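Local coordinates for M152 protein (Murid herpesvirus 1, PDB 4G59) that is an MHC class I-like viral membrane protein that probably helps infected cells evade immunity by holding back MHC class I molecules and RAE-1 ligands of NKG2D, at residues 209-214 / 248-253; 5-10 / 258-263. All blocks are in the same frame, centred on the assembly; numbering follows the deposited sequence.

How the contacts relate
Contact 1 (209-214 with 248-253) and contact 2 (5-10 with 258-263) lie in one antiparallel four-stranded sheet, ordered 5-11, 258-264, 250-253, 210-213, and their centres are about 9 Å apart. The two inner strands join them: Ile252 O lies 2.8 Å from Ala260 N and Phe250 O lies 2.9 Å from Val262 N, both probable hydrogen bonds. Contact 2 adds a strand from the N-terminus of the chain as one edge, while contact 1 forms the other edge and carries the sugar on Asn210. The Tyr259 side chain of contact 2 touches Ser253 of contact 1 and is about 9 Å, nearest atoms, from the NAG on Asn210.

Contact 1: residues 209-214 / 248-253; sequences YNISLA and FAFVIS. With NAG (2-acetamido-2-deoxy-beta-D-glucopyranose), chain F.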
loop_
_atom_site.group_PDB
_atom_site.type_symbol
_atom_site.label_atom_id
_atom_site.label_comp_id
_atom_site.label_asym_id
_atom_site.label_seq_id
_atom_site.Cartn_x
_atom_site.Cartn_y
_atom_site.Cartn_z
ATOM N N TYR B 209 2.250 12.393 7.516
ATOM C CA TYR B 209 1.241 12.666 8.517
ATOM C C TYR B 209 0.863 11.406 9.271
ATOM O O TYR B 209 0.939 10.290 8.752
ATOM C CB TYR B 209 -0.018 13.237 7.866
ATOM C CG TYR B 209 0.201 14.480 7.031
ATOM C CD1 TYR B 209 0.273 15.739 7.613
ATOM C CD2 TYR B 209 0.293 14.393 5.649
ATOM C CE1 TYR B 209 0.452 16.885 6.826
ATOM C CE2 TYR B 209 0.472 15.516 4.863
ATOM C CZ TYR B 209 0.559 16.748 5.450
ATOM O OH TYR B 209 0.739 17.846 4.637
ATOM N N ASN B 210 0.461 11.599 10.520
ATOM C CA ASN B 210 -0.031 10.506 11.332
ATOM C C ASN B 210 -1.452 10.814 11.773
ATOM O O ASN B 210 -1.716 11.858 12.369
ATOM C CB ASN B 210 0.868 10.293 12.550
ATOM C CG ASN B 210 0.399 9.148 13.427
ATOM O OD1 ASN B 210 -0.603 8.497 13.133
ATOM N ND2 ASN B 210 1.124 8.898 14.511
ATOM N N ILE B 211 -2.366 9.896 11.486
ATOM C CA ILE B 211 -3.747 10.045 11.909
ATOM C C ILE B 211 -4.072 8.931 12.917
ATOM O O ILE B 211 -3.762 7.758 12.679
ATOM C CB ILE B 211 -4.695 10.025 10.701
ATOM C CG1 ILE B 211 -6.141 10.174 11.130
ATOM C CG2 ILE B 211 -4.557 8.757 9.914
ATOM C CD1 ILE B 211 -7.027 10.681 9.974
ATOM N N SER B 212 -4.656 9.307 14.049
ATOM C CA SER B 212 -5.002 8.360 15.089
ATOM C C SER B 212 -6.182 8.965 15.847
ATOM O O SER B 212 -6.571 10.107 15.569
ATOM C CB SER B 212 -3.806 8.119 16.013
ATOM O OG SER B 212 -3.512 9.275 16.785
ATOM N N LEU B 213 -6.768 8.206 16.773
ATOM C CA LEU B 213 -7.922 8.692 17.540
ATOM C C LEU B 213 -7.462 9.103 18.926
ATOM O O LEU B 213 -6.568 8.477 19.487
ATOM C CB LEU B 213 -8.990 7.605 17.661
ATOM C CG LEU B 213 -10.449 8.041 17.730
ATOM C CD1 LEU B 213 -10.873 8.543 16.361
ATOM C CD2 LEU B 213 -11.347 6.885 18.203
ATOM N N ALA B 214 -8.092 10.131 19.490
ATOM C CA ALA B 214 -7.591 10.768 20.710
ATOM C C ALA B 214 -7.473 9.821 21.895
ATOM O O ALA B 214 -6.531 9.918 22.684
ATOM C CB ALA B 214 -8.451 11.960 21.073
ATOM N N PHE B 248 -15.542 11.101 20.289
ATOM C CA PHE B 248 -14.238 10.723 19.772
ATOM C C PHE B 248 -13.668 11.910 19.017
ATOM O O PHE B 248 -14.403 12.812 18.598
ATOM C CB PHE B 248 -14.383 9.542 18.811
ATOM C CG PHE B 248 -15.270 9.836 17.639
ATOM C CD1 PHE B 248 -14.749 10.359 16.466
ATOM C CD2 PHE B 248 -16.630 9.601 17.713
ATOM C CE1 PHE B 248 -15.564 10.632 15.402
ATOM C CE2 PHE B 248 -17.442 9.871 16.648
ATOM C CZ PHE B 248 -16.912 10.391 15.497
ATOM N N ALA B 249 -12.357 11.915 18.830
ATOM C CA ALA B 249 -11.772 12.895 17.931
ATOM C C ALA B 249 -10.631 12.273 17.172
ATOM O O ALA B 249 -9.838 11.504 17.731
ATOM C CB ALA B 249 -11.311 14.139 18.679
ATOM N N PHE B 250 -10.559 12.594 15.885
ATOM C CA PHE B 250 -9.417 12.164 15.095
ATOM C C PHE B 250 -8.314 13.171 15.328
ATOM O O PHE B 250 -8.566 14.374 15.320
ATOM C CB PHE B 250 -9.788 12.128 13.616
ATOM C CG PHE B 250 -10.726 11.000 13.255
ATOM C CD1 PHE B 250 -10.225 9.776 12.870
ATOM C CD2 PHE B 250 -12.103 11.174 13.293
ATOM C CE1 PHE B 250 -11.076 8.731 12.530
ATOM C CE2 PHE B 250 -12.975 10.122 12.959
ATOM C CZ PHE B 250 -12.458 8.903 12.576
ATOM N N VAL B 251 -7.096 12.692 15.555
ATOM C CA VAL B 251 -5.943 13.583 15.648
ATOM C C VAL B 251 -5.037 13.337 14.456
ATOM O O VAL B 251 -4.659 12.195 14.174
ATOM C CB VAL B 251 -5.152 13.406 16.957
ATOM C CG1 VAL B 251 -3.991 14.403 17.014
ATOM C CG2 VAL B 251 -6.064 13.611 18.142
ATOM N N ILE B 252 -4.725 14.423 13.749
ATOM C CA ILE B 252 -3.870 14.374 12.578
ATOM C C ILE B 252 -2.639 15.177 12.917
ATOM O O ILE B 252 -2.739 16.361 13.235
ATOM C CB ILE B 252 -4.563 15.018 11.383
ATOM C CG1 ILE B 252 -5.850 14.270 11.052
ATOM C CG2 ILE B 252 -3.666 14.979 10.186
ATOM C CD1 ILE B 252 -6.741 14.989 10.029
ATOM N N SER B 253 -1.477 14.546 12.879
ATOM C CA SER B 253 -0.269 15.233 13.288
ATOM C C SER B 253 0.801 15.258 12.198
ATOM O O SER B 253 0.957 14.312 11.432
ATOM C CB SER B 253 0.276 14.605 14.557
ATOM O OG SER B 253 0.898 13.389 14.244
HETATM C C1 NAG F . 1.863 7.791 14.918
HETATM C C2 NAG F . 3.234 8.371 15.243
HETATM C C3 NAG F . 4.140 7.255 15.739
HETATM C C4 NAG F . 3.470 6.620 16.944
HETATM C C5 NAG F . 2.109 6.095 16.508
HETATM C C6 NAG F . 1.403 5.379 17.652
HETATM C C7 NAG F . 4.036 10.310 14.028
HETATM C C8 NAG F . 4.632 10.844 12.758
HETATM N N2 NAG F . 3.807 9.000 14.070
HETATM O O3 NAG F . 5.392 7.783 16.109
HETATM O O4 NAG F . 4.260 5.558 17.427
HETATM O O5 NAG F . 1.329 7.190 16.082
HETATM O O6 NAG F . 0.134 4.943 17.222
HETATM O O7 NAG F . 3.783 11.065 14.965
#
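Leu213 reaches across to Phe250 and Phe248 where the edge strand 210-213 runs antiparallel to strand 250-253, in a beta-sandwich consistent with the immunoglobulin-like alpha3 domain of MHC class I molecules. Starting at Leu213 CB, the side chain passes over the neighbouring backbone: CB faces Ala249 O, and CG closes to 3.5 Å from that same oxygen. Leu213 CD1 stays against Ala249 O, at 3.4 Å, while lying over the centre of the Phe250 ring, 3.8 Å from its centroid and 12° off the ring normal, a CH-pi contact; CD2 instead meets Phe248 CB at 4.1 Å. Farther along, Ile211 and Ile252 lie side by side and point the same way, Ile211 CD1 resting 3.9 Å from Ile252 CG1. Ile211, Leu213, Phe250 and Ile252 share the inner face of the sheet. Phe250 goes on to touch Val197, Cys199 and Leu237, and Ile211 touches Val233 and Ala235, which closes the sandwich against strands 196-203 and 231-238.

Backbone bonds pair Asn210 with Ser253 and Ser212 with Val251 in both directions, and Ala214 N adds one to Ala249 O. Asn210, Ser212, Val251 and Ser253 occupy the reverse face. Here Asn210 CG stands anti to the backbone N (chi1 -179°), beside the carbonyl carbon, and the amide ND2 carries the glycan. Asn210 CB passes 3.5 Å from Ser253 OG, and the sugar's acetamido O7 lies 3.8 Å from that hydroxyl. The N-glycosidic link itself is Asn210 ND2 to NAG C1, 1.4 Å long.

Contact 2: residues 5-10 / 258-263; sequences MDVRIF and WYATVK
The Tyr259 ring has Phe10 CB over one face, offset toward the rim, in a CH-pi contact 3.7 Å from the centroid. The ring planes are inclined by only 23° but strongly displaced, centroids 4.8 Å apart, and share little overlap; Tyr259 OH lies over a face of the Phe10 ring. At the edge of the Phe10 ring, CE2 meets the methyl CG2 of Thr261 at 3.6 Å, and Arg8 NH1 lies in the ring plane. Thr261 also carries the next flat group: its OG1 lies 3.3 Å from Arg8 CZ, over the centre of the guanidinium, a position too poor in angle for hydrogen bonding to NH1 or NH2. Lys263 CE lies in plane at the edge of the guanidinium, 3.6 Å from Arg8 NH2.

Residues 5-10 belong to strand 5-11, an outer strand of the four-stranded sheet in a fold consistent with an immunoglobulin-like sandwich, and bond antiparallel to residues 258-263. Arg8 and Thr261, like Phe10 and Tyr259, exchange backbone bonds in both directions, Phe10 N to Tyr259 O being 2.7 Å. At the far end Asp6 and Lys263 pair more loosely, since Lys263 N to Asp6 O is weak. Their side chains form a salt bridge, Asp6 OD2 to Lys263 NZ 3.1 Å, though the position of NZ is doubtful. On the opposite face Val7 and Val262 lie side by side, and Met5 SD packs 3.9 Å from Val262 CG1; Met5 and Val262 touch Leu188, Val7 touches Tyr186, both of strand 185-191. Trp258 turns its indole NE1 to a hydrogen bond with Asp179.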
loop_
_atom_site.group_PDB
_atom_site.type_symbol
_atom_site.label_atom_id
_atom_site.label_comp_id
_atom_site.label_asym_id
_atom_site.label_seq_id
_atom_site.Cartn_x
_atom_site.Cartn_y
_atom_site.Cartn_z
ATOM N N MET B 5 -18.785 19.756 11.586
ATOM C CA MET B 5 -17.606 19.346 12.356
ATOM C C MET B 5 -16.824 20.564 12.794
ATOM O O MET B 5 -16.947 21.633 12.193
ATOM C CB MET B 5 -16.678 18.495 11.492
ATOM C CG MET B 5 -16.259 19.171 10.208
ATOM S SD MET B 5 -14.852 18.479 9.301
ATOM C CE MET B 5 -14.531 19.939 8.290
ATOM N N ASP B 6 -16.019 20.421 13.841
ATOM C CA ASP B 6 -15.038 21.474 14.097
ATOM C C ASP B 6 -13.599 20.963 14.063
ATOM O O ASP B 6 -13.288 19.858 14.530
ATOM C CB ASP B 6 -15.355 22.341 15.332
ATOM C CG ASP B 6 -15.252 21.583 16.627
ATOM O OD1 ASP B 6 -14.185 21.621 17.279
ATOM O OD2 ASP B 6 -16.255 20.958 17.007
ATOM N N VAL B 7 -12.745 21.782 13.457
ATOM C CA VAL B 7 -11.335 21.486 13.276
ATOM C C VAL B 7 -10.540 22.489 14.100
ATOM O O VAL B 7 -10.543 23.693 13.799
ATOM C CB VAL B 7 -10.947 21.626 11.788
ATOM C CG1 VAL B 7 -9.461 21.355 11.579
ATOM C CG2 VAL B 7 -11.792 20.690 10.933
ATOM N N ARG B 8 -9.877 22.002 15.146
ATOM C CA ARG B 8 -9.007 22.837 15.968
ATOM C C ARG B 8 -7.558 22.576 15.568
ATOM O O ARG B 8 -7.123 21.420 15.448
ATOM C CB ARG B 8 -9.212 22.548 17.459
ATOM C CG ARG B 8 -10.561 22.992 18.019
ATOM C CD ARG B 8 -10.735 22.610 19.495
ATOM N NE ARG B 8 -11.240 21.247 19.691
ATOM C CZ ARG B 8 -10.566 20.265 20.289
ATOM N NH1 ARG B 8 -9.348 20.472 20.765
ATOM N NH2 ARG B 8 -11.112 19.063 20.415
ATOM N N ILE B 9 -6.802 23.644 15.366
ATOM C CA ILE B 9 -5.418 23.496 14.950
ATOM C C ILE B 9 -4.450 23.895 16.062
ATOM O O ILE B 9 -4.573 24.972 16.631
ATOM C CB ILE B 9 -5.165 24.284 13.669
ATOM C CG1 ILE B 9 -5.984 23.659 12.554
ATOM C CG2 ILE B 9 -3.679 24.277 13.308
ATOM C CD1 ILE B 9 -6.109 24.521 11.326
ATOM N N PHE B 10 -3.498 23.023 16.374
ATOM C CA PHE B 10 -2.564 23.284 17.463
ATOM C C PHE B 10 -1.150 23.397 16.922
ATOM O O PHE B 10 -0.635 22.476 16.296
ATOM C CB PHE B 10 -2.653 22.189 18.535
ATOM C CG PHE B 10 -4.034 22.029 19.116
ATOM C CD1 PHE B 10 -4.449 22.812 20.192
ATOM C CD2 PHE B 10 -4.932 21.122 18.576
ATOM C CE1 PHE B 10 -5.737 22.677 20.723
ATOM C CE2 PHE B 10 -6.211 20.981 19.108
ATOM C CZ PHE B 10 -6.608 21.762 20.183
ATOM N N TRP B 258 2.730 20.834 13.985
ATOM C CA TRP B 258 1.340 21.140 14.231
ATOM C C TRP B 258 0.497 19.863 14.258
ATOM O O TRP B 258 0.905 18.841 13.703
ATOM C CB TRP B 258 0.831 22.105 13.167
ATOM C CG TRP B 258 0.812 21.551 11.767
ATOM C CD1 TRP B 258 1.769 21.721 10.801
ATOM C CD2 TRP B 258 -0.236 20.767 11.166
ATOM N NE1 TRP B 258 1.375 21.089 9.644
ATOM C CE2 TRP B 258 0.150 20.502 9.838
ATOM C CE3 TRP B 258 -1.464 20.275 11.625
ATOM C CZ2 TRP B 258 -0.647 19.752 8.962
ATOM C CZ3 TRP B 258 -2.258 19.529 10.754
ATOM C CH2 TRP B 258 -1.847 19.278 9.438
ATOM N N TYR B 259 -0.664 19.910 14.919
ATOM C CA TYR B 259 -1.639 18.836 14.791
ATOM C C TYR B 259 -3.034 19.413 14.808
ATOM O O TYR B 259 -3.250 20.494 15.367
ATOM C CB TYR B 259 -1.459 17.764 15.865
ATOM C CG TYR B 259 -1.719 18.203 17.284
ATOM C CD1 TYR B 259 -2.975 18.051 17.863
ATOM C CD2 TYR B 259 -0.699 18.738 18.062
ATOM C CE1 TYR B 259 -3.210 18.433 19.176
ATOM C CE2 TYR B 259 -0.927 19.126 19.373
ATOM C CZ TYR B 259 -2.182 18.973 19.922
ATOM O OH TYR B 259 -2.396 19.362 21.222
ATOM N N ALA B 260 -3.981 18.706 14.186
ATOM C CA ALA B 260 -5.362 19.165 14.144
ATOM C C ALA B 260 -6.282 18.104 14.721
ATOM O O ALA B 260 -6.084 16.904 14.506
ATOM C CB ALA B 260 -5.773 19.491 12.724
ATOM N N THR B 261 -7.295 18.537 15.462
ATOM C CA THR B 261 -8.304 17.600 15.933
ATOM C C THR B 261 -9.508 17.806 15.030
ATOM O O THR B 261 -9.835 18.957 14.669
ATOM C CB THR B 261 -8.687 17.844 17.402
ATOM O OG1 THR B 261 -9.163 19.184 17.537
ATOM C CG2 THR B 261 -7.486 17.684 18.301
ATOM N N VAL B 262 -10.144 16.699 14.642
ATOM C CA VAL B 262 -11.324 16.781 13.796
ATOM C C VAL B 262 -12.379 15.948 14.484
ATOM O O VAL B 262 -12.132 14.783 14.809
ATOM C CB VAL B 262 -11.086 16.208 12.390
ATOM C CG1 VAL B 262 -12.202 16.635 11.466
ATOM C CG2 VAL B 262 -9.738 16.641 11.826
ATOM N N LYS B 263 -13.550 16.540 14.713
ATOM C CA LYS B 263 -14.622 15.837 15.409
ATOM C C LYS B 263 -15.939 16.537 15.185
ATOM O O LYS B 263 -15.965 17.587 14.548
ATOM C CB LYS B 263 -14.325 15.794 16.896
ATOM C CG LYS B 263 -14.355 17.146 17.525
ATOM C CD LYS B 263 -14.321 16.999 19.022
ATOM C CE LYS B 263 -14.595 18.344 19.668
ATOM N NZ LYS B 263 -15.936 18.938 19.340
HETATM O O HOH W 1 -11.598 19.479 17.045
#